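PDB 3D1B: RNA-induced transcriptional silencing complex protein tas3 from Schizosaccharomyces pombe, which forms, with Ago1 and Chp1, the core of the RITS complex, which acts in RNA interference-directed heterochromatin formation and accurate chromosome segregation. Local coordinates for residues A[21-27]-A[118-123]; A[56-60]-A[93-98]. All blocks are in the same frame, centred on the assembly; numbering follows the deposited sequence.

Contact 1. Residues A[21-27]-A[118-123]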
loop_
_atom_site.group_PDB
_atom_site.type_symbol
_atom_site.label_atom_id
_atom_site.label_comp_id
_atom_site.label_asym_id
_atom_site.label_seq_id
_atom_site.Cartn_x
_atom_site.Cartn_y
_atom_site.Cartn_z
ATOM N N TRP A 21 -8.172 -5.492 16.268
ATOM C CA TRP A 21 -8.096 -6.857 15.764
ATOM C C TRP A 21 -6.662 -7.208 15.394
ATOM O O TRP A 21 -6.188 -8.308 15.669
ATOM C CB TRP A 21 -9.002 -7.035 14.539
ATOM C CG TRP A 21 -10.469 -7.036 14.870
ATOM C CD1 TRP A 21 -11.035 -7.293 16.089
ATOM C CD2 TRP A 21 -11.558 -6.804 13.965
ATOM N NE1 TRP A 21 -12.405 -7.232 15.998
ATOM C CE2 TRP A 21 -12.754 -6.935 14.708
ATOM C CE3 TRP A 21 -11.640 -6.500 12.599
ATOM C CZ2 TRP A 21 -14.018 -6.773 14.130
ATOM C CZ3 TRP A 21 -12.899 -6.337 12.024
ATOM C CH2 TRP A 21 -14.070 -6.475 12.792
ATOM N N LEU A 22 -5.974 -6.270 14.756
ATOM C CA LEU A 22 -4.587 -6.497 14.374
ATOM C C LEU A 22 -3.752 -6.789 15.619
ATOM O O LEU A 22 -2.975 -7.745 15.659
ATOM C CB LEU A 22 -4.029 -5.263 13.668
ATOM C CG LEU A 22 -2.508 -5.184 13.567
ATOM C CD1 LEU A 22 -1.980 -6.346 12.731
ATOM C CD2 LEU A 22 -2.122 -3.848 12.945
ATOM N N LYS A 23 -3.920 -5.956 16.640
ATOM C CA LYS A 23 -3.172 -6.137 17.877
ATOM C C LYS A 23 -3.492 -7.455 18.565
ATOM O O LYS A 23 -2.688 -7.954 19.359
ATOM C CB LYS A 23 -3.459 -4.986 18.841
ATOM C CG LYS A 23 -2.889 -3.657 18.393
ATOM C CD LYS A 23 -3.126 -2.600 19.454
ATOM C CE LYS A 23 -2.495 -1.278 19.077
ATOM N NZ LYS A 23 -2.870 -0.233 20.073
ATOM N N SER A 24 -4.656 -8.017 18.250
ATOM C CA SER A 24 -5.101 -9.274 18.855
ATOM C C SER A 24 -4.609 -10.535 18.146
ATOM O O SER A 24 -4.822 -11.642 18.635
ATOM C CB SER A 24 -6.628 -9.299 18.930
ATOM O OG SER A 24 -7.108 -8.200 19.696
ATOM N N LEU A 25 -3.972 -10.374 16.990
ATOM C CA LEU A 25 -3.452 -11.533 16.261
ATOM C C LEU A 25 -2.258 -12.096 17.012
ATOM O O LEU A 25 -1.385 -11.349 17.438
ATOM C CB LEU A 25 -3.012 -11.127 14.854
ATOM C CG LEU A 25 -4.148 -10.802 13.888
ATOM C CD1 LEU A 25 -3.581 -10.176 12.621
ATOM C CD2 LEU A 25 -4.921 -12.076 13.570
ATOM N N SER A 26 -2.217 -13.415 17.160
ATOM C CA SER A 26 -1.114 -14.054 17.864
ATOM C C SER A 26 0.214 -13.699 17.210
ATOM O O SER A 26 1.222 -13.482 17.890
ATOM C CB SER A 26 -1.304 -15.571 17.869
ATOM O OG SER A 26 -2.498 -15.918 18.552
ATOM N N PHE A 27 0.209 -13.634 15.883
ATOM C CA PHE A 27 1.410 -13.304 15.125
ATOM C C PHE A 27 1.926 -11.917 15.499
ATOM O O PHE A 27 3.132 -11.691 15.586
ATOM C CB PHE A 27 1.096 -13.384 13.627
ATOM C CG PHE A 27 2.272 -13.107 12.730
ATOM C CD1 PHE A 27 3.452 -13.838 12.851
ATOM C CD2 PHE A 27 2.185 -12.127 11.743
ATOM C CE1 PHE A 27 4.534 -13.597 11.998
ATOM C CE2 PHE A 27 3.258 -11.877 10.884
ATOM C CZ PHE A 27 4.435 -12.616 11.015
ATOM N N GLU A 118 -7.366 -16.999 12.211
ATOM C CA GLU A 118 -7.514 -16.232 13.440
ATOM C C GLU A 118 -8.141 -14.879 13.120
ATOM O O GLU A 118 -9.028 -14.405 13.836
ATOM C CB GLU A 118 -6.145 -16.041 14.091
ATOM C CG GLU A 118 -6.183 -15.793 15.574
ATOM C CD GLU A 118 -4.791 -15.747 16.173
ATOM O OE1 GLU A 118 -4.065 -14.776 15.898
ATOM O OE2 GLU A 118 -4.421 -16.688 16.906
ATOM N N ALA A 119 -7.688 -14.258 12.035
ATOM C CA ALA A 119 -8.215 -12.960 11.632
ATOM C C ALA A 119 -9.699 -13.062 11.303
ATOM O O ALA A 119 -10.486 -12.176 11.647
ATOM C CB ALA A 119 -7.449 -12.431 10.421
ATOM N N SER A 120 -10.081 -14.143 10.631
ATOM C CA SER A 120 -11.475 -14.341 10.257
ATOM C C SER A 120 -12.343 -14.486 11.501
ATOM O O SER A 120 -13.460 -13.968 11.556
ATOM C CB SER A 120 -11.615 -15.588 9.381
ATOM O OG SER A 120 -12.953 -15.743 8.936
ATOM N N ILE A 121 -11.823 -15.198 12.499
ATOM C CA ILE A 121 -12.548 -15.407 13.750
ATOM C C ILE A 121 -12.720 -14.089 14.512
ATOM O O ILE A 121 -13.793 -13.809 15.052
ATOM C CB ILE A 121 -11.813 -16.434 14.644
ATOM C CG1 ILE A 121 -11.906 -17.825 14.007
ATOM C CG2 ILE A 121 -12.415 -16.448 16.048
ATOM C CD1 ILE A 121 -11.093 -18.895 14.717
ATOM N N LEU A 122 -11.671 -13.275 14.551
ATOM C CA LEU A 122 -11.750 -11.994 15.251
ATOM C C LEU A 122 -12.787 -11.076 14.618
ATOM O O LEU A 122 -13.519 -10.364 15.311
ATOM C CB LEU A 122 -10.386 -11.295 15.244
ATOM C CG LEU A 122 -9.282 -11.941 16.081
ATOM C CD1 LEU A 122 -7.963 -11.228 15.819
ATOM C CD2 LEU A 122 -9.645 -11.871 17.564
ATOM N N GLU A 123 -12.846 -11.106 13.292
ATOM C CA GLU A 123 -13.767 -10.276 12.524
ATOM C C GLU A 123 -15.208 -10.779 12.589
ATOM O O GLU A 123 -16.128 -9.934 12.538
ATOM C CB GLU A 123 -13.283 -10.213 11.074
ATOM C CG GLU A 123 -14.158 -9.413 10.133
ATOM C CD GLU A 123 -13.457 -9.125 8.826
ATOM O OE1 GLU A 123 -12.710 -10.009 8.359
ATOM O OE2 GLU A 123 -13.646 -8.022 8.267
HETATM O O HOH W 1 -1.966 -14.750 14.236
#
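Polar contacts concentrate on Glu118, whose carboxylate receives two hydrogen bonds from one serine. Ser26 N donates to Glu118 OE1 at 2.6 Å with a nearly straight N-H...O angle of 169°, and Ser26 OG donates to Glu118 OE2, also at 2.6 Å. A water donates to Glu118 OE1 (2.7 Å) and accepts from Phe27 N (2.9 Å), so the carboxylate also serves the next amide of the chain. Serine suits this place because its short hydroxyl lies beside its own backbone NH, and the two oxygens of a glutamate can take one each. The chain is just entering the short helix 26-29 here, where amides have no carbonyl of a preceding turn to bond. This joins the turn between helices 14-23 and 26-29 to helix 109-122, the last helix of the all-alpha C-terminal motif of Tas3. Apolar packing fills the space between the polar end and the tryptophan: Leu25 CD2 lies 4.1 Å from Ala119 CB and 3.9 Å from Leu122 CD1, and the small alanine leaves room for the leucine. The flat indole of Trp21 presents one face to Glu123, the last modelled residue, with Glu123 CA 3.9 Å from the centroid of its six-membered ring, a CH-pi contact, while Trp21 CD1 packs on Leu122 CB at 4.1 Å. The Glu123 carboxylate itself turns to Thr88 and to the amides of Phe90 and Ala91.

Contact 2. Residues A[56-60]-A[93-98]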
loop_
_atom_site.group_PDB
_atom_site.type_symbol
_atom_site.label_atom_id
_atom_site.label_comp_id
_atom_site.label_asym_id
_atom_site.label_seq_id
_atom_site.Cartn_x
_atom_site.Cartn_y
_atom_site.Cartn_z
ATOM N N LEU A 56 -1.200 -2.752 7.485
ATOM C CA LEU A 56 -0.942 -4.183 7.631
ATOM C C LEU A 56 0.321 -4.612 6.906
ATOM O O LEU A 56 1.132 -5.370 7.441
ATOM C CB LEU A 56 -2.118 -5.000 7.092
ATOM C CG LEU A 56 -3.397 -4.998 7.924
ATOM C CD1 LEU A 56 -4.453 -5.839 7.218
ATOM C CD2 LEU A 56 -3.103 -5.558 9.317
ATOM N N GLN A 57 0.498 -4.125 5.684
ATOM C CA GLN A 57 1.676 -4.507 4.924
ATOM C C GLN A 57 2.956 -3.996 5.583
ATOM O O GLN A 57 3.940 -4.727 5.691
ATOM C CB GLN A 57 1.571 -3.983 3.486
ATOM C CG GLN A 57 2.499 -4.694 2.512
ATOM C CD GLN A 57 2.218 -4.327 1.063
ATOM O OE1 GLN A 57 1.085 -4.016 0.702
ATOM N NE2 GLN A 57 3.243 -4.381 0.225
ATOM N N LEU A 58 2.942 -2.746 6.036
ATOM C CA LEU A 58 4.113 -2.163 6.670
ATOM C C LEU A 58 4.447 -2.849 7.985
ATOM O O LEU A 58 5.604 -3.200 8.239
ATOM C CB LEU A 58 3.895 -0.664 6.899
ATOM C CG LEU A 58 3.867 0.134 5.594
ATOM C CD1 LEU A 58 3.499 1.583 5.871
ATOM C CD2 LEU A 58 5.237 0.047 4.930
ATOM N N VAL A 59 3.427 -3.047 8.812
ATOM C CA VAL A 59 3.620 -3.682 10.105
ATOM C C VAL A 59 4.138 -5.109 9.981
ATOM O O VAL A 59 5.091 -5.495 10.661
ATOM C CB VAL A 59 2.310 -3.673 10.913
ATOM C CG1 VAL A 59 2.446 -4.558 12.142
ATOM C CG2 VAL A 59 1.981 -2.244 11.332
ATOM N N PHE A 60 3.528 -5.901 9.108
ATOM C CA PHE A 60 3.989 -7.274 8.958
ATOM C C PHE A 60 5.375 -7.368 8.326
ATOM O O PHE A 60 6.084 -8.359 8.524
ATOM C CB PHE A 60 2.975 -8.098 8.155
ATOM C CG PHE A 60 1.687 -8.348 8.888
ATOM C CD1 PHE A 60 1.678 -8.508 10.270
ATOM C CD2 PHE A 60 0.487 -8.458 8.198
ATOM C CE1 PHE A 60 0.489 -8.771 10.954
ATOM C CE2 PHE A 60 -0.706 -8.725 8.875
ATOM C CZ PHE A 60 -0.700 -8.879 10.255
ATOM N N ALA A 93 -7.543 -8.631 3.965
ATOM C CA ALA A 93 -6.401 -7.724 3.967
ATOM C C ALA A 93 -5.227 -8.340 4.724
ATOM O O ALA A 93 -4.069 -8.165 4.342
ATOM C CB ALA A 93 -6.791 -6.385 4.588
ATOM N N VAL A 94 -5.527 -9.035 5.817
ATOM C CA VAL A 94 -4.485 -9.701 6.595
ATOM C C VAL A 94 -3.875 -10.803 5.734
ATOM O O VAL A 94 -2.656 -10.934 5.649
ATOM C CB VAL A 94 -5.061 -10.331 7.878
ATOM C CG1 VAL A 94 -4.022 -11.244 8.531
ATOM C CG2 VAL A 94 -5.482 -9.233 8.838
ATOM N N GLY A 95 -4.735 -11.587 5.091
ATOM C CA GLY A 95 -4.261 -12.664 4.237
ATOM C C GLY A 95 -3.344 -12.188 3.118
ATOM O O GLY A 95 -2.283 -12.774 2.877
ATOM N N SER A 96 -3.744 -11.128 2.423
ATOM C CA SER A 96 -2.923 -10.609 1.330
ATOM C C SER A 96 -1.572 -10.096 1.838
ATOM O O SER A 96 -0.536 -10.330 1.217
ATOM C CB SER A 96 -3.659 -9.479 0.600
ATOM O OG SER A 96 -2.854 -8.941 -0.438
ATOM N N SER A 97 -1.577 -9.411 2.980
ATOM C CA SER A 97 -0.337 -8.877 3.531
ATOM C C SER A 97 0.594 -9.988 4.020
ATOM O O SER A 97 1.812 -9.893 3.864
ATOM C CB SER A 97 -0.645 -7.898 4.671
ATOM O OG SER A 97 -1.466 -8.506 5.650
ATOM N N ILE A 98 0.027 -11.041 4.605
ATOM C CA ILE A 98 0.838 -12.155 5.084
ATOM C C ILE A 98 1.361 -12.953 3.893
ATOM O O ILE A 98 2.472 -13.481 3.934
ATOM C CB ILE A 98 0.031 -13.092 6.017
ATOM C CG1 ILE A 98 -0.328 -12.356 7.312
ATOM C CG2 ILE A 98 0.849 -14.334 6.355
ATOM C CD1 ILE A 98 0.882 -11.969 8.159
HETATM O O HOH W 2 3.832 -7.687 4.686
HETATM O O HOH W 3 -1.089 -6.647 1.002
#
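Phe60 lays one face of its ring over the tip of Ile98: the Ile98 CD1 methyl sits 3.7 Å from the ring centroid, 16° off the normal, in a CH-pi contact. A flat ring offers a broad surface, and the isoleucine's flexible end reaches it although its CA-to-CB bond points sideways. The same ring has Ser97 OG at its edge, 3.2 Å from Phe60 CD2, and Val94 CG1 4.2 Å from Phe60 CE2. One turn earlier, Leu56 CD1 packs against Ala93 CB (3.6 Å) and Val94 CG2 (3.9 Å). Small residues suit the helix 93-98 side: Ser97, pointing toward the other helix, lets its CA come within 5.0 Å of Gln57 CA, and Ser97 OG lies 2.9 Å from Ala93 O and 2.7 Å from Val94 O, carbonyls of its own helix, so a polar atom is accommodated in a buried interface. Toward the more open side, a water donates to both Gln57 O and Ser97 O at 3.1 Å each, joining the two backbones. Gln57 NE2 bonds to the carbonyl of Thr103 of the second subunit, so this margin borders the dimer contact. Val94 and Ile98 also touch Ile115 of helix 109-122. Near the centre of the all-alpha Tas3 C-terminal motif, ridges of residues four apart (Leu56-Phe60; Ala93-Ser97, Val94-Ile98) meet with local axes 9.1 Å apart at -46°, close to the -50° class of ridges-into-grooves packing.

How the contacts relate
From the N terminus, the chain runs through helix 14-23 into the turn at 21-27, the first half of contact 1. It then passes helix 32-46 to reach 56-60 on helix 52-60, which opens contact 2; after helix 74-84, the loop of contact 2 closes when helix 89-105 brings in 93-98. Helix 109-122 follows directly, and its end at 118-123 closes contact 1, so the shorter loop lies wholly within the longer one. Their centres are 12 Å apart, yet they share packing: Phe27 touches Ile98 and Phe60, and Leu22 touches Leu56 and Phe60. Contact 1 joins the end of the first helix to the last helix, and contact 2 joins helix 52-60 to helix 89-105.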